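Local coordinates for trehalose-6-phosphate phosphatase (Candida albicans, PDB 5DXI), which belongs to the trehalose-phosphatase family of the HAD clan and, in this structure, binds magnesium, beryllium trifluoride and a glycan between its core and cap, at residues R22-F27 / Q63-S68; W142-A147 / G178-E183; D239-L244 / P268-P273. All coordinates share one frame; numbering follows the deposited sequence.

Contact 1: residues R22-F27 / Q63-S68. With BEF (beryllium trifluoride ion), chain F.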
loop_
_atom_site.group_PDB
_atom_site.type_symbol
_atom_site.label_atom_id
_atom_site.label_comp_id
_atom_site.label_asym_id
_atom_site.label_seq_id
_atom_site.Cartn_x
_atom_site.Cartn_y
_atom_site.Cartn_z
ATOM N N ARG A 22 -5.744 -18.888 8.741
ATOM C CA ARG A 22 -4.762 -18.462 7.738
ATOM C C ARG A 22 -4.889 -16.967 7.477
ATOM O O ARG A 22 -5.670 -16.516 6.640
ATOM C CB ARG A 22 -4.941 -19.260 6.446
ATOM C CG ARG A 22 -4.696 -20.752 6.636
ATOM C CD ARG A 22 -5.161 -21.560 5.446
ATOM N NE ARG A 22 -6.602 -21.430 5.229
ATOM C CZ ARG A 22 -7.524 -22.146 5.868
ATOM N NH1 ARG A 22 -7.161 -23.044 6.775
ATOM N NH2 ARG A 22 -8.807 -21.956 5.607
ATOM N N ARG A 23 -4.083 -16.205 8.196
ATOM C CA ARG A 23 -4.242 -14.773 8.213
ATOM C C ARG A 23 -3.236 -14.100 7.295
ATOM O O ARG A 23 -2.054 -14.457 7.288
ATOM C CB ARG A 23 -4.086 -14.295 9.645
ATOM C CG ARG A 23 -4.935 -15.146 10.597
ATOM C CD ARG A 23 -5.057 -14.485 11.926
ATOM N NE ARG A 23 -5.657 -15.316 12.969
ATOM C CZ ARG A 23 -4.986 -15.844 13.988
ATOM N NH1 ARG A 23 -3.675 -15.659 14.090
ATOM N NH2 ARG A 23 -5.627 -16.574 14.893
ATOM N N LEU A 24 -3.696 -13.114 6.537
ATOM C CA LEU A 24 -2.817 -12.357 5.649
ATOM C C LEU A 24 -2.974 -10.863 5.895
ATOM O O LEU A 24 -4.054 -10.276 5.669
ATOM C CB LEU A 24 -3.116 -12.684 4.186
ATOM C CG LEU A 24 -2.330 -11.953 3.099
ATOM C CD1 LEU A 24 -0.836 -12.276 3.164
ATOM C CD2 LEU A 24 -2.900 -12.305 1.728
ATOM N N PHE A 25 -1.895 -10.251 6.362
ATOM C CA PHE A 25 -1.840 -8.817 6.590
ATOM C C PHE A 25 -1.154 -8.112 5.423
ATOM O O PHE A 25 -0.042 -8.492 5.016
ATOM C CB PHE A 25 -1.096 -8.513 7.902
ATOM C CG PHE A 25 -1.800 -9.030 9.130
ATOM C CD1 PHE A 25 -2.757 -8.259 9.775
ATOM C CD2 PHE A 25 -1.535 -10.306 9.617
ATOM C CE1 PHE A 25 -3.417 -8.740 10.900
ATOM C CE2 PHE A 25 -2.195 -10.794 10.738
ATOM C CZ PHE A 25 -3.135 -10.006 11.384
ATOM N N LEU A 26 -1.806 -7.070 4.914
ATOM C CA LEU A 26 -1.338 -6.335 3.745
ATOM C C LEU A 26 -1.214 -4.863 4.093
ATOM O O LEU A 26 -2.176 -4.080 3.977
ATOM C CB LEU A 26 -2.300 -6.532 2.577
ATOM C CG LEU A 26 -2.587 -8.001 2.279
ATOM C CD1 LEU A 26 -3.923 -8.154 1.516
ATOM C CD2 LEU A 26 -1.433 -8.632 1.510
ATOM N N PHE A 27 -0.017 -4.480 4.521
ATOM C CA PHE A 27 0.179 -3.155 5.098
ATOM C C PHE A 27 0.883 -2.196 4.177
ATOM O O PHE A 27 2.026 -2.424 3.776
ATOM C CB PHE A 27 1.006 -3.204 6.392
ATOM C CG PHE A 27 0.385 -4.001 7.493
ATOM C CD1 PHE A 27 -1.004 -4.134 7.586
ATOM C CD2 PHE A 27 1.186 -4.580 8.474
ATOM C CE1 PHE A 27 -1.574 -4.857 8.623
ATOM C CE2 PHE A 27 0.620 -5.305 9.512
ATOM C CZ PHE A 27 -0.764 -5.447 9.588
ATOM N N GLN A 63 0.748 -14.314 8.002
ATOM C CA GLN A 63 1.702 -13.865 6.989
ATOM C C GLN A 63 1.555 -12.354 6.828
ATOM O O GLN A 63 0.451 -11.849 6.588
ATOM C CB GLN A 63 1.465 -14.557 5.649
ATOM C CG GLN A 63 1.726 -16.049 5.637
ATOM C CD GLN A 63 3.185 -16.365 5.871
ATOM O OE1 GLN A 63 4.030 -16.100 5.016
ATOM N NE2 GLN A 63 3.492 -16.927 7.035
ATOM N N ILE A 64 2.652 -11.626 6.972
ATOM C CA ILE A 64 2.577 -10.173 6.915
ATOM C C ILE A 64 3.382 -9.599 5.758
ATOM O O ILE A 64 4.555 -9.939 5.573
ATOM C CB ILE A 64 3.075 -9.537 8.215
ATOM C CG1 ILE A 64 2.301 -10.087 9.415
ATOM C CG2 ILE A 64 2.966 -8.016 8.138
ATOM C CD1 ILE A 64 2.946 -9.703 10.744
ATOM N N TRP A 65 2.753 -8.715 4.990
ATOM C CA TRP A 65 3.421 -8.056 3.876
ATOM C C TRP A 65 3.347 -6.538 3.994
ATOM O O TRP A 65 2.286 -5.970 4.314
ATOM C CB TRP A 65 2.809 -8.512 2.546
ATOM C CG TRP A 65 3.332 -9.843 2.132
ATOM C CD1 TRP A 65 3.010 -11.049 2.677
ATOM C CD2 TRP A 65 4.280 -10.106 1.099
ATOM N NE1 TRP A 65 3.696 -12.050 2.044
ATOM C CE2 TRP A 65 4.493 -11.499 1.076
ATOM C CE3 TRP A 65 4.972 -9.299 0.190
ATOM C CZ2 TRP A 65 5.361 -12.108 0.170
ATOM C CZ3 TRP A 65 5.843 -9.901 -0.703
ATOM C CH2 TRP A 65 6.027 -11.294 -0.712
ATOM N N ILE A 66 4.495 -5.898 3.764
ATOM C CA ILE A 66 4.579 -4.453 3.645
ATOM C C ILE A 66 4.610 -4.103 2.161
ATOM O O ILE A 66 5.534 -4.490 1.446
ATOM C CB ILE A 66 5.825 -3.875 4.344
ATOM C CG1 ILE A 66 6.015 -4.508 5.740
ATOM C CG2 ILE A 66 5.757 -2.353 4.374
ATOM C CD1 ILE A 66 4.825 -4.348 6.672
ATOM N N ILE A 67 3.578 -3.403 1.702
ATOM C CA ILE A 67 3.402 -3.076 0.296
ATOM C C ILE A 67 3.414 -1.564 0.125
ATOM O O ILE A 67 2.459 -0.877 0.501
ATOM C CB ILE A 67 2.068 -3.686 -0.242
ATOM C CG1 ILE A 67 2.042 -5.186 0.062
ATOM C CG2 ILE A 67 1.893 -3.403 -1.722
ATOM C CD1 ILE A 67 0.728 -5.857 -0.193
ATOM N N SER A 68 4.498 -1.044 -0.443
ATOM C CA SER A 68 4.807 0.371 -0.317
ATOM C C SER A 68 5.205 1.010 -1.642
ATOM O O SER A 68 5.566 0.315 -2.585
ATOM C CB SER A 68 5.957 0.558 0.712
ATOM O OG SER A 68 6.293 1.931 0.870
HETATM BE BE BEF F . 2.566 3.060 1.526
HETATM F F1 BEF F . 2.946 3.427 -0.162
HETATM F F2 BEF F . 2.775 4.770 1.915
HETATM F F3 BEF F . 4.244 2.787 2.007
#
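Phe25 and Phe27 turn their rings against Ile64 and Ile66, on one face of a pair of parallel strands. The Phe25 ring has the carbonyl oxygen of Gln63 at its edge, near the ring plane, and Ile64 CG1 approaches it obliquely, 3.8 Å from Phe25 CD2. Ile66 CD1 sits at the edge of the Phe27 ring, near its plane, 4.1 Å from Phe27 CD2, while Ile64 CG2 comes in at a slant, 3.8 Å from Phe27 CE2. Ile64 thus serves both phenylalanines, CG1 against Phe25 and CG2 against Phe27, a division that a beta-branched side chain suits well. On the reverse face, Leu24 holds its CG anti to the backbone N (chi1 178°) and carries CD1 obliquely to within 4.1 Å of Trp65 CD1. Leu26 and Ile67 lie side by side and point the same way; Leu26 CD2 and Ile67 CD1 are 3.9 Å apart.

The backbones are laced by five hydrogen bonds of 2.8 to 2.9 Å whose donors alternate between the strands, from Gln63 N to Arg23 O at one end to Ile67 N to Phe27 O at the other. Flat aromatic and branched aliphatic residues suit both faces because helices cover them: Ile64 meets helix 47-58, and Leu26, Trp65 and Ile67 meet helix 191-199. Just past the strand, Ser68 OG donates to F3 of the beryllium trifluoride ion, the modelled 2.5 Å being very short and its exact length doubtful; Lys191 also binds this ion. Two neighbouring parallel strands joined through helix 47-58 form a beta-alpha-beta unit of the Rossmann-like HAD core, with the magnesium ligands Asp28 and Asp30 following one strand and Ser68, placed like the hydroxyl residue of HAD motif II, following the other.

Contact 2: residues W142-A147 / G178-E183. With GLC (alpha-D-glucopyranose), chain C; GLC (alpha-D-glucopyranose), chain B.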
loop_
_atom_site.group_PDB
_atom_site.type_symbol
_atom_site.label_atom_id
_atom_site.label_comp_id
_atom_site.label_asym_id
_atom_site.label_seq_id
_atom_site.Cartn_x
_atom_site.Cartn_y
_atom_site.Cartn_z
ATOM N N TRP A 142 7.734 13.080 -7.811
ATOM C CA TRP A 142 7.988 14.499 -7.611
ATOM C C TRP A 142 7.332 14.941 -6.307
ATOM O O TRP A 142 6.112 14.848 -6.150
ATOM C CB TRP A 142 7.484 15.328 -8.793
ATOM C CG TRP A 142 7.772 16.802 -8.643
ATOM C CD1 TRP A 142 9.003 17.402 -8.546
ATOM C CD2 TRP A 142 6.806 17.858 -8.577
ATOM N NE1 TRP A 142 8.857 18.767 -8.416
ATOM C CE2 TRP A 142 7.519 19.070 -8.438
ATOM C CE3 TRP A 142 5.409 17.896 -8.623
ATOM C CZ2 TRP A 142 6.878 20.305 -8.343
ATOM C CZ3 TRP A 142 4.772 19.124 -8.533
ATOM C CH2 TRP A 142 5.506 20.311 -8.391
ATOM N N HIS A 143 8.165 15.392 -5.372
ATOM C CA HIS A 143 7.719 15.837 -4.053
ATOM C C HIS A 143 7.537 17.354 -3.989
ATOM O O HIS A 143 8.427 18.088 -4.401
ATOM C CB HIS A 143 8.724 15.443 -2.976
ATOM C CG HIS A 143 8.815 13.974 -2.710
ATOM N ND1 HIS A 143 7.922 13.308 -1.896
ATOM C CD2 HIS A 143 9.716 13.048 -3.117
ATOM C CE1 HIS A 143 8.270 12.037 -1.815
ATOM N NE2 HIS A 143 9.352 11.851 -2.549
ATOM N N TYR A 144 6.419 17.823 -3.443
ATOM C CA TYR A 144 6.260 19.265 -3.232
ATOM C C TYR A 144 5.704 19.620 -1.850
ATOM O O TYR A 144 5.153 20.705 -1.659
ATOM C CB TYR A 144 5.375 19.884 -4.324
ATOM C CG TYR A 144 3.975 19.331 -4.450
ATOM C CD1 TYR A 144 2.912 19.926 -3.782
ATOM C CD2 TYR A 144 3.706 18.230 -5.258
ATOM C CE1 TYR A 144 1.616 19.435 -3.905
ATOM C CE2 TYR A 144 2.404 17.729 -5.391
ATOM C CZ TYR A 144 1.368 18.335 -4.705
ATOM O OH TYR A 144 0.080 17.857 -4.811
ATOM N N ARG A 145 5.858 18.713 -0.888
ATOM C CA ARG A 145 5.383 18.963 0.473
ATOM C C ARG A 145 6.071 20.202 1.076
ATOM O O ARG A 145 5.437 21.010 1.748
ATOM C CB ARG A 145 5.602 17.728 1.357
ATOM C CG ARG A 145 5.147 17.890 2.805
ATOM C CD ARG A 145 5.066 16.540 3.507
ATOM N NE ARG A 145 4.157 15.625 2.800
ATOM C CZ ARG A 145 2.829 15.673 2.870
ATOM N NH1 ARG A 145 2.230 16.602 3.623
ATOM N NH2 ARG A 145 2.086 14.798 2.183
ATOM N N ARG A 146 7.363 20.355 0.813
ATOM C CA ARG A 146 8.147 21.450 1.393
ATOM C C ARG A 146 7.949 22.800 0.702
ATOM O O ARG A 146 8.487 23.807 1.153
ATOM C CB ARG A 146 9.627 21.088 1.350
ATOM C CG ARG A 146 10.013 19.904 2.209
ATOM C CD ARG A 146 11.498 19.637 2.041
ATOM N NE ARG A 146 12.031 18.630 2.958
ATOM C CZ ARG A 146 13.022 17.794 2.646
ATOM N NH1 ARG A 146 13.559 17.831 1.431
ATOM N NH2 ARG A 146 13.468 16.912 3.536
ATOM N N ALA A 147 7.204 22.820 -0.400
ATOM C CA ALA A 147 6.945 24.064 -1.120
ATOM C C ALA A 147 5.799 24.843 -0.488
ATOM O O ALA A 147 5.098 24.333 0.387
ATOM C CB ALA A 147 6.646 23.786 -2.579
ATOM N N GLY A 178 -0.343 11.678 -5.353
ATOM C CA GLY A 178 -0.233 11.158 -4.002
ATOM C C GLY A 178 -0.184 12.332 -3.041
ATOM O O GLY A 178 -0.264 13.479 -3.471
ATOM N N LYS A 179 -0.097 12.055 -1.746
ATOM C CA LYS A 179 -0.016 13.127 -0.764
ATOM C C LYS A 179 1.195 14.012 -1.038
ATOM O O LYS A 179 2.338 13.592 -0.866
ATOM C CB LYS A 179 0.023 12.541 0.646
ATOM C CG LYS A 179 -1.341 11.981 1.096
ATOM C CD LYS A 179 -1.241 11.356 2.476
ATOM C CE LYS A 179 -2.602 10.882 2.994
ATOM N NZ LYS A 179 -2.412 10.178 4.299
ATOM N N ALA A 180 0.915 15.226 -1.508
ATOM C CA ALA A 180 1.939 16.217 -1.842
ATOM C C ALA A 180 2.999 15.635 -2.779
ATOM O O ALA A 180 4.197 15.938 -2.643
ATOM C CB ALA A 180 2.597 16.788 -0.560
ATOM N N ASN A 181 2.567 14.776 -3.705
ATOM C CA ASN A 181 3.491 14.267 -4.713
ATOM C C ASN A 181 2.802 13.940 -6.032
ATOM O O ASN A 181 1.574 13.944 -6.139
ATOM C CB ASN A 181 4.258 13.022 -4.181
ATOM C CG ASN A 181 3.401 11.719 -4.158
ATOM O OD1 ASN A 181 2.678 11.408 -5.098
ATOM N ND2 ASN A 181 3.520 10.959 -3.079
ATOM N N ILE A 182 3.617 13.698 -7.050
ATOM C CA ILE A 182 3.148 13.047 -8.254
ATOM C C ILE A 182 4.056 11.843 -8.438
ATOM O O ILE A 182 5.267 11.960 -8.276
ATOM C CB ILE A 182 3.199 13.963 -9.488
ATOM C CG1 ILE A 182 2.216 15.117 -9.328
ATOM C CG2 ILE A 182 2.826 13.190 -10.752
ATOM C CD1 ILE A 182 2.360 16.171 -10.397
ATOM N N GLU A 183 3.508 10.692 -8.768
ATOM C CA GLU A 183 4.325 9.524 -9.004
ATOM C C GLU A 183 3.969 8.966 -10.352
ATOM O O GLU A 183 2.839 9.016 -10.739
ATOM C CB GLU A 183 4.124 8.469 -7.905
ATOM C CG GLU A 183 4.491 8.920 -6.494
ATOM C CD GLU A 183 5.155 7.848 -5.658
ATOM O OE1 GLU A 183 5.831 6.997 -6.201
ATOM O OE2 GLU A 183 5.014 7.870 -4.447
HETATM C C1 GLC C . 5.138 9.924 1.386
HETATM C C2 GLC C . 4.476 11.251 1.086
HETATM C C3 GLC C . 5.477 12.387 1.247
HETATM C C4 GLC C . 6.051 12.381 2.662
HETATM C C5 GLC C . 6.692 11.019 2.920
HETATM C C6 GLC C . 7.211 10.873 4.344
HETATM O O2 GLC C . 3.960 11.278 -0.242
HETATM O O3 GLC C . 4.816 13.623 0.965
HETATM O O4 GLC C . 7.057 13.388 2.795
HETATM O O5 GLC C . 5.721 9.980 2.698
HETATM O O6 GLC C . 6.083 10.823 5.240
HETATM C C1 GLC B . 6.901 8.479 0.742
HETATM C C2 GLC B . 8.071 8.322 -0.220
HETATM C C3 GLC B . 7.540 8.003 -1.622
HETATM C C4 GLC B . 6.665 6.765 -1.555
HETATM C C5 GLC B . 5.538 7.008 -0.556
HETATM C C6 GLC B . 4.722 5.741 -0.382
HETATM O O1 GLC B . 6.122 9.620 0.385
HETATM O O2 GLC B . 8.824 9.531 -0.230
HETATM O O3 GLC B . 8.623 7.751 -2.505
HETATM O O4 GLC B . 6.101 6.473 -2.852
HETATM O O5 GLC B . 6.060 7.325 0.724
HETATM O O6 GLC B . 5.541 4.741 0.236
HETATM O O HOH W 1 5.819 15.026 -0.918
HETATM O O HOH W 2 -0.388 16.005 -6.565
#
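In the four-stranded antiparallel sheet of the cap, Trp142 and Ile182 form a hydrogen-bonded pair and His143 faces Asn181 in a non-hydrogen-bonded one, beside the glycan pocket. Trp142 N bonds Ile182 O at 2.7 Å and Ile182 N returns the bond to Trp142 O at 2.9 Å, while Ile182 CD1 packs obliquely on the indole, 3.9 Å from Trp142 CE3. Tyr144 N reaches Ala180 O at 3.0 Å, and the Tyr144 ring lies with one face over the Ala180 carbonyl carbon. Tyr144 CG lies between backbone N and carbonyl carbon (chi1 59°), folding the ring back over the type II turn from Gly178 to Asn181. Small Ala180 suits the third position of that turn, where its positive phi (52°) disfavours bulky, branched side chains; Ala180 CB also lies against one face of the Arg145 guanidinium, 3.4 Å from Arg145 NH2.

The chain C glucose is held from both segments: Arg145 NE donates to its O3 at 2.8 Å, and Asn181 ND2 to its O2 at 2.9 Å. Both hydroxyls donate to the Lys179 carbonyl. A water joins His143 ND1, Ala180 O and O3. His143 NE2 bonds Glu134, and Lys179 NZ forms a salt bridge with the magnesium ligand Asp233. Each of the two sugar hydroxyls thus both gives and receives, consistent with recognition of the O2 and O3 pair by bond direction as well as position.

Contact 3: residues D239-L244 / P268-P273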
loop_
_atom_site.group_PDB
_atom_site.type_symbol
_atom_site.label_atom_id
_atom_site.label_comp_id
_atom_site.label_asym_id
_atom_site.label_seq_id
_atom_site.Cartn_x
_atom_site.Cartn_y
_atom_site.Cartn_z
ATOM N N ASP A 239 -5.820 0.746 -5.090
ATOM C CA ASP A 239 -5.598 -0.455 -5.906
ATOM C C ASP A 239 -5.685 -1.722 -5.055
ATOM O O ASP A 239 -6.242 -2.732 -5.484
ATOM C CB ASP A 239 -4.242 -0.381 -6.621
ATOM C CG ASP A 239 -4.200 0.732 -7.649
ATOM O OD1 ASP A 239 -5.294 1.165 -8.076
ATOM O OD2 ASP A 239 -3.104 1.159 -8.045
ATOM N N MET A 240 -5.152 -1.666 -3.839
ATOM C CA MET A 240 -5.276 -2.798 -2.937
ATOM C C MET A 240 -6.726 -3.048 -2.550
ATOM O O MET A 240 -7.179 -4.190 -2.605
ATOM C CB MET A 240 -4.441 -2.604 -1.674
ATOM C CG MET A 240 -2.945 -2.476 -1.942
ATOM S SD MET A 240 -1.931 -2.816 -0.483
ATOM C CE MET A 240 -2.401 -1.413 0.530
ATOM N N PHE A 241 -7.443 -1.994 -2.163
ATOM C CA PHE A 241 -8.825 -2.144 -1.703
ATOM C C PHE A 241 -9.697 -2.694 -2.836
ATOM O O PHE A 241 -10.555 -3.557 -2.621
ATOM C CB PHE A 241 -9.410 -0.805 -1.207
ATOM C CG PHE A 241 -8.579 -0.109 -0.146
ATOM C CD1 PHE A 241 -7.786 -0.832 0.723
ATOM C CD2 PHE A 241 -8.627 1.276 -0.007
ATOM C CE1 PHE A 241 -7.020 -0.184 1.706
ATOM C CE2 PHE A 241 -7.870 1.929 0.964
ATOM C CZ PHE A 241 -7.067 1.199 1.822
ATOM N N ASN A 242 -9.501 -2.151 -4.033
ATOM C CA ASN A 242 -10.259 -2.596 -5.199
ATOM C C ASN A 242 -10.008 -4.080 -5.491
ATOM O O ASN A 242 -10.942 -4.813 -5.759
ATOM C CB ASN A 242 -9.919 -1.749 -6.422
ATOM C CG ASN A 242 -10.841 -0.559 -6.589
ATOM O OD1 ASN A 242 -12.075 -0.671 -6.477
ATOM N ND2 ASN A 242 -10.249 0.596 -6.874
ATOM N N SER A 243 -8.748 -4.515 -5.452
ATOM C CA SER A 243 -8.448 -5.932 -5.692
ATOM C C SER A 243 -9.141 -6.815 -4.672
ATOM O O SER A 243 -9.700 -7.857 -5.030
ATOM C CB SER A 243 -6.940 -6.220 -5.676
ATOM O OG SER A 243 -6.354 -5.762 -6.874
ATOM N N LEU A 244 -9.103 -6.406 -3.407
ATOM C CA LEU A 244 -9.796 -7.170 -2.372
ATOM C C LEU A 244 -11.310 -7.214 -2.570
ATOM O O LEU A 244 -11.932 -8.258 -2.362
ATOM C CB LEU A 244 -9.489 -6.604 -0.992
ATOM C CG LEU A 244 -8.103 -6.920 -0.456
ATOM C CD1 LEU A 244 -7.917 -6.170 0.841
ATOM C CD2 LEU A 244 -7.921 -8.427 -0.241
ATOM N N PRO A 268 -10.669 -4.423 3.843
ATOM C CA PRO A 268 -9.915 -3.281 3.319
ATOM C C PRO A 268 -10.273 -2.019 4.093
ATOM O O PRO A 268 -11.441 -1.620 4.145
ATOM C CB PRO A 268 -10.362 -3.187 1.863
ATOM C CG PRO A 268 -11.723 -3.835 1.832
ATOM C CD PRO A 268 -11.833 -4.777 3.001
ATOM N N VAL A 269 -9.261 -1.388 4.679
ATOM C CA VAL A 269 -9.485 -0.308 5.627
ATOM C C VAL A 269 -8.642 0.910 5.265
ATOM O O VAL A 269 -7.414 0.825 5.196
ATOM C CB VAL A 269 -9.140 -0.758 7.065
ATOM C CG1 VAL A 269 -9.466 0.347 8.054
ATOM C CG2 VAL A 269 -9.888 -2.042 7.422
ATOM N N ALA A 270 -9.294 2.043 5.028
ATOM C CA ALA A 270 -8.563 3.266 4.711
ATOM C C ALA A 270 -8.051 3.954 5.968
ATOM O O ALA A 270 -8.690 3.916 7.018
ATOM C CB ALA A 270 -9.438 4.240 3.906
ATOM N N VAL A 271 -6.881 4.570 5.854
ATOM C CA VAL A 271 -6.384 5.421 6.920
ATOM C C VAL A 271 -6.621 6.861 6.511
ATOM O O VAL A 271 -6.055 7.347 5.524
ATOM C CB VAL A 271 -4.900 5.173 7.229
ATOM C CG1 VAL A 271 -4.472 6.049 8.376
ATOM C CG2 VAL A 271 -4.678 3.703 7.558
ATOM N N GLY A 272 -7.481 7.537 7.269
ATOM C CA GLY A 272 -7.872 8.896 6.960
ATOM C C GLY A 272 -9.180 9.252 7.656
ATOM O O GLY A 272 -9.742 8.449 8.393
ATOM N N PRO A 273 -9.664 10.469 7.434
ATOM C CA PRO A 273 -10.864 10.907 8.147
ATOM C C PRO A 273 -12.141 10.217 7.622
ATOM O O PRO A 273 -12.115 9.579 6.561
ATOM C CB PRO A 273 -10.886 12.406 7.892
ATOM C CG PRO A 273 -10.126 12.601 6.626
ATOM C CD PRO A 273 -9.088 11.530 6.586
#
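Phe241 reaches from its helix across Pro268, Val269 and Ala270, touching each with a different part of its ring. Phe241 CD1 meets Pro268 CB at 3.7 Å, its CZ comes to 3.4 Å from the carbonyl oxygen of Val269, and its CE2 lies 4.1 Å from Ala270 CB. Pro268 CB, the Val269 oxygen and Ala270 CA all come in obliquely to the ring, which spans the strand from the proline to the alanine. Its CG stands anti to the carbonyl carbon (chi1 -54°), and this brings the end of the side chain nearer the strand than its first bond would suggest. One helical turn on, Leu244 CD1 meets the same Pro268 CB at 4.0 Å, so the proline ring carbon is shared by a flat side chain and a branched one. The broad phenyl ring covers several strand residues, compact Ala270 admits it closely, and Pro268 offers a rigid apolar surface.

The helix backbone sets this spacing. Leu244 N bonds Met240 O at 3.0 Å and Ser243 N bonds Asp239 O, so residues 241 and 244, three apart, come to the same side. On the strand, Val269 turns its side chain away from the helix, onto Leu231.

Farther out, Cys230 of strand 227-232 touches Phe241, Leu244 and Met240, while Thr278 and Val279 close on Phe241 from a loop. Strand 266-271 is paired with 227-232 on one side and 282-284 on the other. Helix 235-253 runs back against it, the two short axes 8.5 Å apart and 160° between directions, as the connecting helix of a beta-alpha-beta unit does, with helix 191-199 packed alongside through Val195 and Val199.

Contacts 1, 2 and 3 follow one another along the chain, each closing before the next opens. Contacts 1 and 3 share the mixed core sheet, where strand 227-232 lies between 23-27 and 266-271; their centres are 13 Å apart, and they touch where Ile67 CD1 meets Met240 SD at 4.1 Å. Contact 2 belongs to the separate antiparallel sheet of the cap, its centre 26 Å from that of contact 1 and 21 Å from that of contact 3. Contacts 1 and 2 flank the chain's centre on opposite sides, yet both contribute residues to the glycan pocket, so the ligands lie where core and cap meet.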